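Local atomic coordinates of Blr3880 protein (Bradyrhizobium japonicum, PDB entry 2OOD), a protein that probably catalyses the zinc-dependent hydrolytic deamination of guanine to xanthine and ammonia, the first step of guanine breakdown. Residues N232-S236 with Y255-Y259; R9-F15 with A30-G36; T146-E151 with R188-Y193. All coordinates share one frame; numbering follows the deposited sequence.

Contact 1. Residues N232-S236 with Y255-Y259; sequences NTHIS and YLGVY. With ZN (zinc ion), chain B; GUN (guanine), chain C.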
loop_
_atom_site.group_PDB
_atom_site.type_symbol
_atom_site.label_atom_id
_atom_site.label_comp_id
_atom_site.label_asym_id
_atom_site.label_seq_id
_atom_site.Cartn_x
_atom_site.Cartn_y
_atom_site.Cartn_z
ATOM N N ASN A 232 -16.717 -21.627 4.146
ATOM C CA ASN A 232 -15.818 -20.483 4.210
ATOM C C ASN A 232 -15.239 -20.328 5.609
ATOM O O ASN A 232 -15.980 -20.302 6.587
ATOM C CB ASN A 232 -16.606 -19.230 3.796
ATOM C CG ASN A 232 -15.780 -17.960 3.844
ATOM O OD1 ASN A 232 -14.623 -17.937 3.423
ATOM N ND2 ASN A 232 -16.385 -16.887 4.336
ATOM N N THR A 233 -13.915 -20.224 5.707
ATOM C CA THR A 233 -13.262 -20.091 7.011
ATOM C C THR A 233 -11.856 -19.478 6.939
ATOM O O THR A 233 -11.449 -18.953 5.907
ATOM C CB THR A 233 -13.171 -21.480 7.715
ATOM O OG1 THR A 233 -12.803 -21.302 9.086
ATOM C CG2 THR A 233 -12.147 -22.365 7.029
ATOM N N HIS A 234 -11.127 -19.534 8.051
ATOM C CA HIS A 234 -9.758 -19.019 8.123
ATOM C C HIS A 234 -8.816 -20.151 8.483
ATOM O O HIS A 234 -9.193 -21.078 9.198
ATOM C CB HIS A 234 -9.644 -17.923 9.170
ATOM C CG HIS A 234 -10.529 -16.753 8.902
ATOM N ND1 HIS A 234 -11.776 -16.622 9.468
ATOM C CD2 HIS A 234 -10.356 -15.668 8.114
ATOM C CE1 HIS A 234 -12.332 -15.501 9.045
ATOM N NE2 HIS A 234 -11.490 -14.903 8.222
ATOM N N ILE A 235 -7.582 -20.072 8.003
ATOM C CA ILE A 235 -6.622 -21.132 8.275
ATOM C C ILE A 235 -5.177 -20.634 8.295
ATOM O O ILE A 235 -4.747 -19.928 7.390
ATOM C CB ILE A 235 -6.781 -22.261 7.205
ATOM C CG1 ILE A 235 -5.909 -23.464 7.540
ATOM C CG2 ILE A 235 -6.406 -21.738 5.833
ATOM C CD1 ILE A 235 -6.107 -24.619 6.580
ATOM N N SER A 236 -4.447 -20.974 9.353
ATOM C CA SER A 236 -3.032 -20.619 9.479
ATOM C C SER A 236 -2.645 -19.166 9.204
ATOM O O SER A 236 -1.695 -18.913 8.462
ATOM C CB SER A 236 -2.222 -21.508 8.542
ATOM O OG SER A 236 -2.609 -22.857 8.693
ATOM N N TYR A 255 -3.259 -27.322 11.243
ATOM C CA TYR A 255 -4.463 -26.511 11.145
ATOM C C TYR A 255 -5.462 -27.076 10.129
ATOM O O TYR A 255 -6.659 -27.173 10.415
ATOM C CB TYR A 255 -4.082 -25.072 10.796
ATOM C CG TYR A 255 -5.056 -24.028 11.304
ATOM C CD1 TYR A 255 -4.597 -22.850 11.884
ATOM C CD2 TYR A 255 -6.430 -24.198 11.177
ATOM C CE1 TYR A 255 -5.482 -21.863 12.321
ATOM C CE2 TYR A 255 -7.325 -23.218 11.608
ATOM C CZ TYR A 255 -6.847 -22.051 12.176
ATOM O OH TYR A 255 -7.729 -21.059 12.570
ATOM N N LEU A 256 -4.978 -27.449 8.947
ATOM C CA LEU A 256 -5.859 -28.011 7.927
ATOM C C LEU A 256 -6.465 -29.323 8.427
ATOM O O LEU A 256 -7.579 -29.682 8.056
ATOM C CB LEU A 256 -5.078 -28.261 6.633
ATOM C CG LEU A 256 -5.833 -28.855 5.440
ATOM C CD1 LEU A 256 -6.937 -27.923 5.006
ATOM C CD2 LEU A 256 -4.879 -29.077 4.293
ATOM N N GLY A 257 -5.727 -30.030 9.276
ATOM C CA GLY A 257 -6.201 -31.298 9.803
ATOM C C GLY A 257 -7.474 -31.171 10.614
ATOM O O GLY A 257 -8.301 -32.088 10.632
ATOM N N VAL A 258 -7.635 -30.038 11.291
ATOM C CA VAL A 258 -8.821 -29.804 12.097
ATOM C C VAL A 258 -10.074 -29.822 11.228
ATOM O O VAL A 258 -11.079 -30.429 11.595
ATOM C CB VAL A 258 -8.747 -28.449 12.814
ATOM C CG1 VAL A 258 -10.005 -28.235 13.653
ATOM C CG2 VAL A 258 -7.499 -28.391 13.680
ATOM N N TYR A 259 -10.012 -29.156 10.076
ATOM C CA TYR A 259 -11.152 -29.097 9.166
ATOM C C TYR A 259 -11.396 -30.399 8.420
ATOM O O TYR A 259 -12.531 -30.682 8.047
ATOM C CB TYR A 259 -10.980 -27.965 8.148
ATOM C CG TYR A 259 -10.904 -26.598 8.777
ATOM C CD1 TYR A 259 -11.900 -26.148 9.628
ATOM C CD2 TYR A 259 -9.821 -25.767 8.545
ATOM C CE1 TYR A 259 -11.815 -24.905 10.238
ATOM C CE2 TYR A 259 -9.726 -24.524 9.147
ATOM C CZ TYR A 259 -10.723 -24.100 9.994
ATOM O OH TYR A 259 -10.616 -22.872 10.615
HETATM ZN ZN ZN B . -10.975 -12.817 7.576
HETATM N N9 GUN C . -10.640 -15.273 11.910
HETATM C C8 GUN C . -10.258 -15.282 13.210
HETATM N N7 GUN C . -9.384 -14.344 13.439
HETATM C C5 GUN C . -9.148 -13.659 12.299
HETATM C C6 GUN C . -8.309 -12.552 11.942
HETATM O O6 GUN C . -7.589 -11.990 12.776
HETATM N N1 GUN C . -8.341 -12.112 10.621
HETATM C C2 GUN C . -9.151 -12.730 9.680
HETATM N N2 GUN C . -9.172 -12.266 8.374
HETATM N N3 GUN C . -9.925 -13.752 10.001
HETATM C C4 GUN C . -9.951 -14.248 11.281
HETATM O O HOH W 1 -10.372 -10.422 8.223
#
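Tyr259, with CG turned opposite its own carbonyl carbon (chi1 -62°), sends its ring from helix 255-260 to the end of strand 230-234, where it meets Thr233 and His234. Tyr255, one helical turn earlier, keeps CG roughly opposite its backbone N (chi1 -152°), which lays its ring over the chain just beyond the strand. The Tyr259 hydroxyl donates to the His234 carbonyl, OH to O 2.7 Å, coming in almost in line with the C=O bond; the same hydroxyl is bonded to Ala208 N. Thr233 CG2 stands over one face of the Tyr259 ring, 4.0 Å from its centroid and toward the rim, as a CH-pi contact, while Thr233 OG1 is bonded to Pro205 O. On the Tyr255 ring, Ile235 CA lies above the centre, 4.0 Å from the centroid, and Ser236 N sits over the same face nearer the rim. The Tyr255 hydroxyl is satisfied by Glu241. Ile235 slides past Tyr255, CG1 to CD2 3.7 Å, and its CD1 goes on to Leu256 CD1 at 3.8 Å. The His234 ring leads away from the helix: NE2 binds zinc at 2.2 Å, beside His79, His81 and Asp326, and guanine N2 and a water also reach the metal. The ND1 bond to Arg206 O would help set the rotation of the ring, and so the direction of NE2 to the zinc, while Tyr259, a second-shell residue, holds the backbone carbonyl of His234.

Contact 2. Residues R9-F15 with A30-G36; sequences RGTFFDF and ARFHQDG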
loop_
_atom_site.group_PDB
_atom_site.type_symbol
_atom_site.label_atom_id
_atom_site.label_comp_id
_atom_site.label_asym_id
_atom_site.label_seq_id
_atom_site.Cartn_x
_atom_site.Cartn_y
_atom_site.Cartn_z
ATOM N N ARG A 9 -19.698 -1.358 -26.092
ATOM C CA ARG A 9 -18.580 -1.207 -27.001
ATOM C C ARG A 9 -17.412 -0.466 -26.368
ATOM O O ARG A 9 -17.609 0.459 -25.578
ATOM C CB ARG A 9 -19.025 -0.450 -28.247
ATOM C CG ARG A 9 -17.899 -0.160 -29.202
ATOM C CD ARG A 9 -18.362 0.698 -30.351
ATOM N NE ARG A 9 -17.297 0.892 -31.325
ATOM C CZ ARG A 9 -17.482 1.364 -32.551
ATOM N NH1 ARG A 9 -18.699 1.694 -32.954
ATOM N NH2 ARG A 9 -16.454 1.497 -33.375
ATOM N N GLY A 10 -16.200 -0.873 -26.740
ATOM C CA GLY A 10 -14.999 -0.239 -26.225
ATOM C C GLY A 10 -13.832 -1.208 -26.183
ATOM O O GLY A 10 -13.905 -2.308 -26.741
ATOM N N THR A 11 -12.747 -0.793 -25.529
ATOM C CA THR A 11 -11.556 -1.631 -25.384
ATOM C C THR A 11 -11.751 -2.677 -24.268
ATOM O O THR A 11 -11.979 -2.329 -23.104
ATOM C CB THR A 11 -10.332 -0.773 -25.044
ATOM O OG1 THR A 11 -10.171 0.241 -26.041
ATOM C CG2 THR A 11 -9.081 -1.633 -24.991
ATOM N N PHE A 12 -11.653 -3.952 -24.634
ATOM C CA PHE A 12 -11.835 -5.058 -23.697
ATOM C C PHE A 12 -10.557 -5.861 -23.428
ATOM O O PHE A 12 -9.733 -6.059 -24.324
ATOM C CB PHE A 12 -12.900 -6.013 -24.234
ATOM C CG PHE A 12 -14.296 -5.493 -24.122
ATOM C CD1 PHE A 12 -15.008 -5.639 -22.940
ATOM C CD2 PHE A 12 -14.913 -4.865 -25.201
ATOM C CE1 PHE A 12 -16.324 -5.170 -22.830
ATOM C CE2 PHE A 12 -16.231 -4.390 -25.101
ATOM C CZ PHE A 12 -16.932 -4.546 -23.912
ATOM N N PHE A 13 -10.422 -6.346 -22.196
ATOM C CA PHE A 13 -9.269 -7.145 -21.786
ATOM C C PHE A 13 -9.710 -8.189 -20.756
ATOM O O PHE A 13 -10.139 -7.844 -19.660
ATOM C CB PHE A 13 -8.194 -6.245 -21.161
ATOM C CG PHE A 13 -6.872 -6.939 -20.906
ATOM C CD1 PHE A 13 -5.811 -6.797 -21.796
ATOM C CD2 PHE A 13 -6.682 -7.727 -19.775
ATOM C CE1 PHE A 13 -4.583 -7.430 -21.560
ATOM C CE2 PHE A 13 -5.457 -8.359 -19.538
ATOM C CZ PHE A 13 -4.413 -8.206 -20.434
ATOM N N ASP A 14 -9.610 -9.466 -21.101
ATOM C CA ASP A 14 -9.982 -10.512 -20.157
ATOM C C ASP A 14 -9.124 -11.754 -20.377
ATOM O O ASP A 14 -8.241 -11.759 -21.229
ATOM C CB ASP A 14 -11.488 -10.822 -20.251
ATOM C CG ASP A 14 -11.890 -11.460 -21.570
ATOM O OD1 ASP A 14 -11.344 -11.079 -22.631
ATOM O OD2 ASP A 14 -12.772 -12.343 -21.537
ATOM N N PHE A 15 -9.374 -12.805 -19.611
ATOM C CA PHE A 15 -8.567 -14.011 -19.725
ATOM C C PHE A 15 -9.312 -15.248 -20.194
ATOM O O PHE A 15 -10.509 -15.396 -19.958
ATOM C CB PHE A 15 -7.905 -14.292 -18.376
ATOM C CG PHE A 15 -6.932 -13.233 -17.956
ATOM C CD1 PHE A 15 -5.604 -13.299 -18.347
ATOM C CD2 PHE A 15 -7.348 -12.150 -17.194
ATOM C CE1 PHE A 15 -4.699 -12.302 -17.986
ATOM C CE2 PHE A 15 -6.444 -11.144 -16.828
ATOM C CZ PHE A 15 -5.121 -11.226 -17.226
ATOM N N ALA A 30 -4.301 -14.088 -22.135
ATOM C CA ALA A 30 -5.168 -12.921 -22.242
ATOM C C ALA A 30 -5.903 -12.838 -23.582
ATOM O O ALA A 30 -5.548 -13.510 -24.552
ATOM C CB ALA A 30 -4.349 -11.652 -22.023
ATOM N N ARG A 31 -6.936 -12.004 -23.610
ATOM C CA ARG A 31 -7.754 -11.785 -24.799
ATOM C C ARG A 31 -7.973 -10.281 -24.886
ATOM O O ARG A 31 -8.559 -9.674 -23.994
ATOM C CB ARG A 31 -9.098 -12.501 -24.661
ATOM C CG ARG A 31 -10.022 -12.323 -25.837
ATOM C CD ARG A 31 -11.457 -12.579 -25.416
ATOM N NE ARG A 31 -11.843 -13.987 -25.418
ATOM C CZ ARG A 31 -12.799 -14.494 -24.644
ATOM N NH1 ARG A 31 -13.455 -13.715 -23.798
ATOM N NH2 ARG A 31 -13.119 -15.775 -24.725
ATOM N N PHE A 32 -7.499 -9.676 -25.960
ATOM C CA PHE A 32 -7.625 -8.239 -26.117
ATOM C C PHE A 32 -8.391 -7.810 -27.364
ATOM O O PHE A 32 -8.182 -8.348 -28.450
ATOM C CB PHE A 32 -6.233 -7.623 -26.145
ATOM C CG PHE A 32 -6.224 -6.162 -26.438
ATOM C CD1 PHE A 32 -6.655 -5.248 -25.487
ATOM C CD2 PHE A 32 -5.745 -5.692 -27.653
ATOM C CE1 PHE A 32 -6.607 -3.873 -25.739
ATOM C CE2 PHE A 32 -5.689 -4.324 -27.923
ATOM C CZ PHE A 32 -6.119 -3.411 -26.961
ATOM N N HIS A 33 -9.280 -6.835 -27.192
ATOM C CA HIS A 33 -10.068 -6.276 -28.286
ATOM C C HIS A 33 -9.949 -4.769 -28.170
ATOM O O HIS A 33 -10.527 -4.183 -27.261
ATOM C CB HIS A 33 -11.541 -6.665 -28.158
ATOM C CG HIS A 33 -11.835 -8.069 -28.580
ATOM N ND1 HIS A 33 -11.576 -8.530 -29.852
ATOM C CD2 HIS A 33 -12.357 -9.118 -27.899
ATOM C CE1 HIS A 33 -11.926 -9.802 -29.937
ATOM N NE2 HIS A 33 -12.401 -10.182 -28.765
ATOM N N GLN A 34 -9.191 -4.137 -29.063
ATOM C CA GLN A 34 -9.046 -2.687 -29.006
ATOM C C GLN A 34 -10.404 -2.020 -29.194
ATOM O O GLN A 34 -10.689 -0.992 -28.576
ATOM C CB GLN A 34 -8.096 -2.177 -30.081
ATOM C CG GLN A 34 -7.921 -0.675 -30.010
ATOM C CD GLN A 34 -6.984 -0.133 -31.076
ATOM O OE1 GLN A 34 -5.858 -0.619 -31.252
ATOM N NE2 GLN A 34 -7.443 0.890 -31.792
ATOM N N ASP A 35 -11.233 -2.614 -30.052
ATOM C CA ASP A 35 -12.576 -2.105 -30.327
ATOM C C ASP A 35 -13.541 -3.284 -30.453
ATOM O O ASP A 35 -13.782 -3.787 -31.552
ATOM C CB ASP A 35 -12.577 -1.280 -31.620
ATOM C CG ASP A 35 -13.969 -0.791 -32.000
ATOM O OD1 ASP A 35 -14.714 -0.337 -31.103
ATOM O OD2 ASP A 35 -14.324 -0.847 -33.199
ATOM N N GLY A 36 -14.092 -3.724 -29.328
ATOM C CA GLY A 36 -14.992 -4.858 -29.364
ATOM C C GLY A 36 -16.403 -4.529 -28.939
ATOM O O GLY A 36 -16.687 -3.426 -28.463
#
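Phe12 and His33 form the central hydrogen-bonded pair of this antiparallel ladder, Phe12 N to His33 O 2.9 Å and His33 N to Phe12 O 3.0 Å. Asp14 with Arg31 and Gly10 with Gly36 are further hydrogen-bonded pairs; the register slips by one residue between Gly10 and Phe12, a beta bulge. Two salt bridges lie toward the ends. Arg9, its chain extended from CG to NE, brings the edge of its guanidinium to Asp35: NE meets the syn lone pair of OD1 at 2.9 Å, and weaker bonds run from NH2 to both oxygens. Asp14 turns its carboxylate between its own N and carbonyl carbon (chi1 67°), placing OD2 2.7 Å from Arg31 NH1. The apolar contacts belong to the face bearing Phe13, Phe15, Ala30 and Phe32. There Phe13 CZ packs on Ala30 CB at 3.8 Å, and the Phe13 and Phe32 side chains cross at about a right angle. One face is thus apolar and joins helices 374-380 and 434-447; the other mixes the rings of Phe12 and His33, which meet Phe48 edge-to-face, with the Asp14-Arg31 ion pair, in which OD2 also accepts from Phe398 N and Arg31 has a second anionic partner in Glu399.

Contact 3. Residues T146-E151 with R188-Y193; sequences TEELFE and RLIAQY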
loop_
_atom_site.group_PDB
_atom_site.type_symbol
_atom_site.label_atom_id
_atom_site.label_comp_id
_atom_site.label_asym_id
_atom_site.label_seq_id
_atom_site.Cartn_x
_atom_site.Cartn_y
_atom_site.Cartn_z
ATOM N N THR A 146 -26.660 -11.326 8.301
ATOM C CA THR A 146 -26.690 -12.169 7.111
ATOM C C THR A 146 -27.948 -11.943 6.271
ATOM O O THR A 146 -27.880 -11.906 5.038
ATOM C CB THR A 146 -26.614 -13.669 7.472
ATOM O OG1 THR A 146 -25.339 -13.951 8.060
ATOM C CG2 THR A 146 -26.788 -14.531 6.225
ATOM N N GLU A 147 -29.092 -11.799 6.933
ATOM C CA GLU A 147 -30.349 -11.585 6.222
ATOM C C GLU A 147 -30.303 -10.264 5.466
ATOM O O GLU A 147 -30.615 -10.214 4.277
ATOM C CB GLU A 147 -31.529 -11.582 7.196
ATOM C CG GLU A 147 -31.693 -12.868 7.982
ATOM C CD GLU A 147 -32.677 -12.726 9.131
ATOM O OE1 GLU A 147 -32.925 -11.574 9.546
ATOM O OE2 GLU A 147 -33.189 -13.758 9.629
ATOM N N GLU A 148 -29.905 -9.196 6.153
ATOM C CA GLU A 148 -29.829 -7.886 5.517
ATOM C C GLU A 148 -28.861 -7.857 4.337
ATOM O O GLU A 148 -29.088 -7.127 3.375
ATOM C CB GLU A 148 -29.425 -6.817 6.535
ATOM C CG GLU A 148 -30.493 -6.503 7.572
ATOM C CD GLU A 148 -31.832 -6.142 6.944
ATOM O OE1 GLU A 148 -31.846 -5.334 5.992
ATOM O OE2 GLU A 148 -32.871 -6.657 7.409
ATOM N N LEU A 149 -27.790 -8.648 4.407
ATOM C CA LEU A 149 -26.801 -8.689 3.331
ATOM C C LEU A 149 -27.340 -9.371 2.080
ATOM O O LEU A 149 -27.194 -8.862 0.972
ATOM C CB LEU A 149 -25.522 -9.402 3.785
ATOM C CG LEU A 149 -24.527 -9.674 2.648
ATOM C CD1 LEU A 149 -23.977 -8.370 2.113
ATOM C CD2 LEU A 149 -23.406 -10.555 3.142
ATOM N N PHE A 150 -27.953 -10.532 2.255
ATOM C CA PHE A 150 -28.503 -11.251 1.117
ATOM C C PHE A 150 -29.596 -10.449 0.421
ATOM O O PHE A 150 -29.674 -10.419 -0.805
ATOM C CB PHE A 150 -29.082 -12.591 1.564
ATOM C CG PHE A 150 -28.067 -13.690 1.667
ATOM C CD1 PHE A 150 -27.290 -14.039 0.565
ATOM C CD2 PHE A 150 -27.918 -14.410 2.850
ATOM C CE1 PHE A 150 -26.380 -15.094 0.635
ATOM C CE2 PHE A 150 -27.011 -15.469 2.931
ATOM C CZ PHE A 150 -26.242 -15.811 1.820
ATOM N N GLU A 151 -30.442 -9.798 1.206
ATOM C CA GLU A 151 -31.541 -9.032 0.647
ATOM C C GLU A 151 -31.131 -7.775 -0.113
ATOM O O GLU A 151 -31.699 -7.481 -1.169
ATOM C CB GLU A 151 -32.557 -8.726 1.750
ATOM C CG GLU A 151 -33.566 -9.857 1.907
ATOM C CD GLU A 151 -34.204 -9.927 3.278
ATOM O OE1 GLU A 151 -34.580 -8.867 3.825
ATOM O OE2 GLU A 151 -34.346 -11.055 3.806
ATOM N N ARG A 188 -31.970 -22.501 8.481
ATOM C CA ARG A 188 -33.032 -21.609 8.048
ATOM C C ARG A 188 -32.545 -20.716 6.915
ATOM O O ARG A 188 -33.213 -20.583 5.886
ATOM C CB ARG A 188 -33.498 -20.736 9.220
ATOM C CG ARG A 188 -34.535 -19.691 8.844
ATOM C CD ARG A 188 -35.152 -19.063 10.080
ATOM N NE ARG A 188 -34.225 -18.176 10.777
ATOM C CZ ARG A 188 -33.742 -17.045 10.264
ATOM N NH1 ARG A 188 -34.094 -16.657 9.040
ATOM N NH2 ARG A 188 -32.914 -16.289 10.980
ATOM N N LEU A 189 -31.372 -20.117 7.112
ATOM C CA LEU A 189 -30.795 -19.213 6.130
ATOM C C LEU A 189 -30.496 -19.897 4.805
ATOM O O LEU A 189 -30.634 -19.284 3.744
ATOM C CB LEU A 189 -29.533 -18.564 6.699
ATOM C CG LEU A 189 -29.774 -17.757 7.977
ATOM C CD1 LEU A 189 -28.452 -17.268 8.526
ATOM C CD2 LEU A 189 -30.704 -16.592 7.692
ATOM N N ILE A 190 -30.089 -21.161 4.857
ATOM C CA ILE A 190 -29.804 -21.901 3.631
ATOM C C ILE A 190 -31.114 -22.070 2.872
ATOM O O ILE A 190 -31.152 -22.013 1.641
ATOM C CB ILE A 190 -29.211 -23.302 3.927
ATOM C CG1 ILE A 190 -27.811 -23.151 4.536
ATOM C CG2 ILE A 190 -29.160 -24.129 2.651
ATOM C CD1 ILE A 190 -27.224 -24.431 5.093
ATOM N N ALA A 191 -32.190 -22.264 3.629
ATOM C CA ALA A 191 -33.520 -22.434 3.060
ATOM C C ALA A 191 -33.927 -21.175 2.312
ATOM O O ALA A 191 -34.186 -21.209 1.107
ATOM C CB ALA A 191 -34.518 -22.723 4.171
ATOM N N GLN A 192 -33.967 -20.063 3.036
ATOM C CA GLN A 192 -34.354 -18.779 2.463
ATOM C C GLN A 192 -33.470 -18.180 1.380
ATOM O O GLN A 192 -33.982 -17.512 0.480
ATOM C CB GLN A 192 -34.488 -17.728 3.562
ATOM C CG GLN A 192 -35.701 -17.891 4.440
ATOM C CD GLN A 192 -36.033 -16.605 5.165
ATOM O OE1 GLN A 192 -35.915 -15.511 4.590
ATOM N NE2 GLN A 192 -36.465 -16.718 6.428
ATOM N N TYR A 193 -32.162 -18.411 1.443
ATOM C CA TYR A 193 -31.281 -17.774 0.478
ATOM C C TYR A 193 -30.455 -18.576 -0.502
ATOM O O TYR A 193 -30.303 -18.162 -1.654
ATOM C CB TYR A 193 -30.356 -16.827 1.227
ATOM C CG TYR A 193 -31.105 -15.866 2.116
ATOM C CD1 TYR A 193 -31.850 -14.825 1.577
ATOM C CD2 TYR A 193 -31.066 -15.995 3.496
ATOM C CE1 TYR A 193 -32.534 -13.929 2.391
ATOM C CE2 TYR A 193 -31.748 -15.104 4.325
ATOM C CZ TYR A 193 -32.478 -14.072 3.767
ATOM O OH TYR A 193 -33.133 -13.169 4.585
#
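Glu147 and Arg188 link the two helices by a salt bridge in which a single carboxylate oxygen takes both terminal guanidinium nitrogens. Arg188 NH2 donates to Glu147 OE2 at 2.9 Å, met nearly end-on to the C-O bond, and NH1 adds a weak bond to the same oxygen at 3.1 Å. A bend at chi3 (72°) turns the guanidinium back toward helix 143-156, so that OE2 lies at its edge. The other oxygen, OE1, is paired with Arg113, which also holds Glu148 OE2; Glu147 is therefore bonded through both oxygens, to an arginine on each. One turn on, the Tyr193 hydroxyl donates to Glu151 OE2 at 2.6 Å, reaching that oxygen on its anti side and somewhat out of the carboxylate plane. The hydroxyl also lies against Glu147 CB, so the phenol tip rests between the two glutamates. Thr146 OG1 is bonded to Thr139 OG1, and CG2, opposite the backbone N, packs on Leu189 CD1 at 3.9 Å.

Below these polar groups the Phe150 and Tyr193 rings are nearly parallel, 17° apart, but displaced so that little of either faces the other. Each CB instead covers its partner's ring: Tyr193 CB stands over the centre of Phe150, 3.9 Å from the centroid, and Phe150 CB over one face of Tyr193 at the same distance, nearer the rim. The helix segments run almost parallel, at 14°, with axes 11.4 Å apart. Helices 143-156 and 179-193 follow strands 132-138 and 160-166, as neighbouring outer helices of the family's TIM barrel; Phe150 and Leu189 both reach Tyr201 of strand 199-205 beneath them, and touch strand 160-166 through Ala162 and Leu164.

Overall arrangement
Along the chain contact 2 comes first, then contact 3, then contact 1, with no overlap between them in sequence. Contacts 1 and 3 lie within the amidohydrolase TIM barrel, centres 24 Å apart and nearest atoms about 10 Å. Contact 3 joins two helices on the outside of the barrel; contact 1 sits at the end of a barrel strand, where the zinc and guanine are bound, and ties it to a helix. Contact 2 belongs to the small beta domain outside the barrel, built from both ends of the chain, on the other side of the chain's centre from contact 1, centres 39 Å apart, and 36 Å from contact 3. Through strand 70-81, which pairs with both 11-15 and barrel strand 132-138, that domain is joined to the catalytic barrel.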